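Local structure of 16S rRNA (guanine(1405)-N(7))-methyltransferase (Klebsiella pneumoniae, 6PI9) at residues Ser170-Glu175 / Ala198-Ser203; Arg235-Thr240 / Tyr255-Thr260. The protein probably transfers a methyl group from S-adenosyl-L-methionine to N7 of a specific guanine in 16S rRNA, conferring resistance to various aminoglycosides. All coordinates share one frame; numbering follows the deposited sequence.

Interaction 1. Residues Ser170-Glu175 / Ala198-Ser203; sequences SEIPAE and AELLAS
Ile172 lays both branches of its side chain over Glu199 and, one turn on along the helix, Ser203, with Leu200 beside them. Its CG2 methyl presses on Ser203 CB at 3.5 Å, while the longer branch runs on so that Ile172 CD1 lies 3.8 Å from Glu199 CG. Two torsions account for this double reach: CG1 stands anti to the carbonyl carbon, and CD1 is anti to CA (chi2 -176°), so the branch is fully extended. Ile172 CD1 also comes within 3.7 Å of Ser203 OG, a van der Waals approach to a hydroxyl already engaged elsewhere. That hydroxyl donates back to the preceding turn, Ser203 OG to Glu199 O at 3.2 Å, with a C=O...donor angle of 158° and the donor modestly tilted from the carbonyl plane. With OG turned back to Glu199 O, CB and OG both lie against the isoleucine.

The loop carrying Ile172 joins strands 162-165 and 179-183 of the Rossmann-like methyltransferase sheet, and helix 196-203 precedes the next parallel strand, 208-214. On the inner side Leu200 CD1 meets Pro173 CD at 4.0 Å, the two side chains crossing at about a right angle. This buried pair continues inward: Pro173 also packs on Met140 and on Leu168, a residue of the S-adenosyl-L-homocysteine site, whereas Leu200 touches Leu189 of helix 186-192.

Polar linkage between the segments comes through water. One water donates to Ser203 O at 3.1 Å and to Pro173 O at 3.3 Å, bridging the two backbones. On either side of Ile172-Pro173 in sequence, Glu171 and Glu175 both form salt bridges with Arg164, and Ala174 O accepts from Arg205.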
# COMPACT_ATOMS: atom_id res chain seq x y z
N SER A 170 12.56 15.34 -9.82
CA SER A 170 13.56 16.33 -10.13
C SER A 170 14.20 16.11 -11.48
O SER A 170 15.04 16.93 -11.89
CB SER A 170 14.60 16.41 -9.00
OG SER A 170 14.89 15.13 -8.51
N GLU A 171 13.78 15.08 -12.23
CA GLU A 171 14.37 14.84 -13.54
C GLU A 171 13.26 14.42 -14.50
O GLU A 171 12.44 13.58 -14.15
CB GLU A 171 15.44 13.73 -13.45
CG GLU A 171 16.05 13.36 -14.78
CD GLU A 171 16.95 12.10 -14.75
OE1 GLU A 171 17.32 11.56 -13.68
OE2 GLU A 171 17.31 11.67 -15.85
N ILE A 172 13.23 15.00 -15.69
CA ILE A 172 12.40 14.47 -16.78
C ILE A 172 13.32 13.70 -17.68
O ILE A 172 14.28 14.29 -18.23
CB ILE A 172 11.67 15.61 -17.51
CG1 ILE A 172 10.45 16.02 -16.67
CG2 ILE A 172 11.23 15.17 -18.90
CD1 ILE A 172 9.59 17.07 -17.33
N PRO A 173 13.24 12.36 -17.74
CA PRO A 173 14.24 11.57 -18.48
C PRO A 173 14.41 12.08 -19.89
O PRO A 173 13.41 12.30 -20.61
CB PRO A 173 13.66 10.16 -18.48
CG PRO A 173 12.82 10.12 -17.16
CD PRO A 173 12.26 11.51 -17.01
N ALA A 174 15.68 12.26 -20.28
CA ALA A 174 16.02 12.84 -21.58
C ALA A 174 16.34 11.79 -22.65
O ALA A 174 16.64 12.16 -23.79
CB ALA A 174 17.21 13.79 -21.41
N GLU A 175 16.25 10.50 -22.32
CA GLU A 175 16.62 9.47 -23.27
C GLU A 175 15.63 9.44 -24.44
O GLU A 175 14.46 9.81 -24.30
CB GLU A 175 16.66 8.10 -22.59
CG GLU A 175 17.81 7.99 -21.58
CD GLU A 175 17.41 8.39 -20.17
OE1 GLU A 175 18.18 8.10 -19.23
OE2 GLU A 175 16.31 8.99 -19.99
N ALA A 198 1.24 15.48 -15.76
CA ALA A 198 1.09 16.11 -17.08
C ALA A 198 2.42 16.65 -17.59
O ALA A 198 2.67 16.67 -18.81
CB ALA A 198 0.04 17.24 -16.98
N GLU A 199 3.29 17.12 -16.69
CA GLU A 199 4.56 17.68 -17.15
C GLU A 199 5.46 16.56 -17.69
O GLU A 199 6.12 16.71 -18.72
CB GLU A 199 5.22 18.41 -15.99
CG GLU A 199 6.49 19.07 -16.33
CD GLU A 199 6.99 19.93 -15.17
OE1 GLU A 199 7.90 20.75 -15.45
OE2 GLU A 199 6.47 19.77 -14.00
N LEU A 200 5.45 15.41 -17.01
CA LEU A 200 6.21 14.26 -17.46
C LEU A 200 5.70 13.73 -18.80
O LEU A 200 6.48 13.51 -19.72
CB LEU A 200 6.16 13.17 -16.39
CG LEU A 200 6.84 11.83 -16.70
CD1 LEU A 200 8.33 12.09 -16.95
CD2 LEU A 200 6.67 10.85 -15.48
N LEU A 201 4.38 13.51 -18.91
CA LEU A 201 3.83 13.00 -20.17
C LEU A 201 4.16 13.91 -21.35
O LEU A 201 4.50 13.44 -22.45
CB LEU A 201 2.31 12.83 -20.04
CG LEU A 201 1.79 11.76 -19.08
CD1 LEU A 201 0.33 12.04 -18.79
CD2 LEU A 201 1.91 10.32 -19.63
N ALA A 202 4.06 15.23 -21.15
CA ALA A 202 4.27 16.16 -22.27
C ALA A 202 5.72 16.26 -22.71
O ALA A 202 5.99 16.75 -23.82
CB ALA A 202 3.77 17.56 -21.89
N SER A 203 6.68 15.81 -21.90
CA SER A 203 8.09 16.04 -22.18
C SER A 203 8.88 14.78 -22.55
O SER A 203 10.02 14.92 -23.06
CB SER A 203 8.78 16.69 -20.97
OG SER A 203 8.25 17.98 -20.69
O HOH W 1 13.00 15.08 -22.31

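Interaction 2. Residues Arg235-Thr240 / Tyr255-Thr260; sequences RILPDT and YLVERT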
# COMPACT_ATOMS: atom_id res chain seq x y z
N ARG A 235 -8.57 13.88 -18.14
CA ARG A 235 -8.57 15.31 -17.92
C ARG A 235 -7.16 15.88 -17.96
O ARG A 235 -6.94 16.98 -18.47
CB ARG A 235 -9.24 15.61 -16.57
CG ARG A 235 -9.11 17.04 -16.16
CD ARG A 235 -10.05 17.39 -15.03
NE ARG A 235 -9.77 16.67 -13.79
CZ ARG A 235 -8.81 17.01 -12.94
NH1 ARG A 235 -8.01 18.05 -13.22
NH2 ARG A 235 -8.62 16.33 -11.81
N ILE A 236 -6.16 15.16 -17.47
CA ILE A 236 -4.82 15.76 -17.43
C ILE A 236 -4.01 15.42 -18.67
O ILE A 236 -2.94 16.01 -18.89
CB ILE A 236 -4.03 15.35 -16.18
CG1 ILE A 236 -3.72 13.85 -16.17
CG2 ILE A 236 -4.79 15.77 -14.88
CD1 ILE A 236 -2.30 13.45 -16.54
N LEU A 237 -4.47 14.48 -19.49
CA LEU A 237 -3.63 14.08 -20.62
C LEU A 237 -3.32 15.30 -21.51
O LEU A 237 -4.24 15.94 -22.01
CB LEU A 237 -4.34 13.01 -21.46
CG LEU A 237 -3.52 12.50 -22.65
CD1 LEU A 237 -2.33 11.71 -22.12
CD2 LEU A 237 -4.40 11.62 -23.53
N PRO A 238 -2.05 15.61 -21.77
CA PRO A 238 -1.73 16.73 -22.69
C PRO A 238 -2.37 16.58 -24.06
O PRO A 238 -2.50 15.48 -24.59
CB PRO A 238 -0.20 16.67 -22.79
CG PRO A 238 0.25 15.99 -21.53
CD PRO A 238 -0.84 14.98 -21.22
N ASP A 239 -2.73 17.72 -24.67
CA ASP A 239 -3.43 17.67 -25.95
C ASP A 239 -2.56 17.12 -27.08
O ASP A 239 -3.09 16.73 -28.13
CB ASP A 239 -3.93 19.06 -26.39
CG ASP A 239 -4.94 19.66 -25.42
OD1 ASP A 239 -5.62 18.90 -24.68
OD2 ASP A 239 -5.09 20.90 -25.44
N THR A 240 -1.23 17.13 -26.90
CA THR A 240 -0.34 16.56 -27.89
C THR A 240 -0.37 15.04 -27.91
O THR A 240 0.25 14.45 -28.79
CB THR A 240 1.10 17.03 -27.64
OG1 THR A 240 1.44 16.78 -26.27
CG2 THR A 240 1.24 18.51 -27.93
N TYR A 255 -3.59 1.94 -20.66
CA TYR A 255 -3.80 2.87 -21.77
C TYR A 255 -2.62 2.79 -22.73
O TYR A 255 -1.47 2.89 -22.30
CB TYR A 255 -3.84 4.32 -21.28
CG TYR A 255 -5.13 4.69 -20.59
CD1 TYR A 255 -6.20 5.18 -21.30
CD2 TYR A 255 -5.25 4.56 -19.21
CE1 TYR A 255 -7.40 5.53 -20.63
CE2 TYR A 255 -6.43 4.90 -18.56
CZ TYR A 255 -7.47 5.38 -19.26
OH TYR A 255 -8.64 5.73 -18.59
N LEU A 256 -2.90 2.67 -24.03
CA LEU A 256 -1.87 2.79 -25.06
C LEU A 256 -2.01 4.18 -25.66
O LEU A 256 -3.08 4.53 -26.18
CB LEU A 256 -2.07 1.70 -26.13
CG LEU A 256 -2.17 0.25 -25.62
CD1 LEU A 256 -2.31 -0.76 -26.80
CD2 LEU A 256 -0.98 -0.10 -24.72
N VAL A 257 -0.96 4.96 -25.61
CA VAL A 257 -1.02 6.39 -25.84
C VAL A 257 -0.04 6.74 -26.94
O VAL A 257 1.12 6.32 -26.90
CB VAL A 257 -0.68 7.16 -24.55
CG1 VAL A 257 -0.65 8.65 -24.80
CG2 VAL A 257 -1.67 6.75 -23.45
N GLU A 258 -0.48 7.58 -27.87
CA GLU A 258 0.30 7.90 -29.05
C GLU A 258 0.51 9.40 -29.15
O GLU A 258 -0.36 10.19 -28.77
CB GLU A 258 -0.39 7.39 -30.29
CG GLU A 258 0.52 6.80 -31.29
CD GLU A 258 -0.24 6.23 -32.45
OE1 GLU A 258 -1.42 6.63 -32.65
OE2 GLU A 258 0.36 5.41 -33.18
N ARG A 259 1.69 9.79 -29.58
CA ARG A 259 1.98 11.21 -29.69
C ARG A 259 1.37 11.71 -31.00
O ARG A 259 1.67 11.18 -32.06
CB ARG A 259 3.48 11.47 -29.63
CG ARG A 259 3.82 12.87 -29.14
CD ARG A 259 5.22 12.96 -28.52
NE ARG A 259 5.32 12.38 -27.18
CZ ARG A 259 5.30 13.08 -26.04
NH1 ARG A 259 5.17 14.41 -26.06
NH2 ARG A 259 5.42 12.48 -24.88
N THR A 260 0.48 12.69 -30.89
CA THR A 260 -0.13 13.32 -32.05
C THR A 260 0.60 14.65 -32.34
O THR A 260 1.14 15.31 -31.43
CB THR A 260 -1.63 13.58 -31.83
OG1 THR A 260 -2.24 12.38 -31.34
CG2 THR A 260 -2.30 13.98 -33.13
OXT THR A 260 0.67 15.06 -33.49
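Thr260 donates its backbone N-H to Thr240 O at 2.7 Å, with an N-H...O angle of 145° and a C=O...donor angle of 154°. The CA atoms of these two residues are 5.3 Å apart. Side-chain carbons gather round the same acceptor: Thr260 CB lies 3.7 Å and Arg259 CG 3.9 Å from Thr240 O. Because Thr260 is the poorly ordered C terminus, finer detail at its carboxylate is doubtful.

In the conformer of Arg259 described, one of two, the chain bends at chi3 (-75°). Its guanidinium lies obliquely to Thr240 OG1, with NH1 4.4 Å from that hydroxyl, and its main hydrogen bond goes instead to Leu201 O, with weak ones to Ala202 O and Ala206 O. Leu237 CD1 meets Val257 CG1 at 4.4 Å, a light apolar contact well back from the hydrogen bond.

The Thr240-Thr260 pair is positioned by a beta hairpin. The backbone pairing of Ser242 with Glu258 is in step with it, so the pair continues the antiparallel register past the strands. Glu258 forms salt bridges with Arg208 and Arg244. Val257 also packs on Phe233 of helix 225-236 and on Leu209, and Leu237 on Val243, where the chain leaves helix 225-236 for strand 241-248, outermost in this chain's sheet, with strand 252-259 lying between strands 241-248 and 208-214.

From the N terminus, interaction 1 comes first: its 22 intervening residues carry strand 179-183 and helix 186-192, so the contact closes a loop from the connection before that strand to helix 196-203. Interaction 2 opens only later, at the end of helix 225-236, and its 14 intervening residues hold most of the hairpin of strands 241-248 and 252-259. The two closures follow in series, neither nested nor crossed. In space their centres lie 14 Å apart and they touch, with the Arg259 side chain bridging the two contacts. Helix 196-203 thereby meets both the loop near the cofactor-binding side and the C-terminal strand, 252-259, next to the outermost strand.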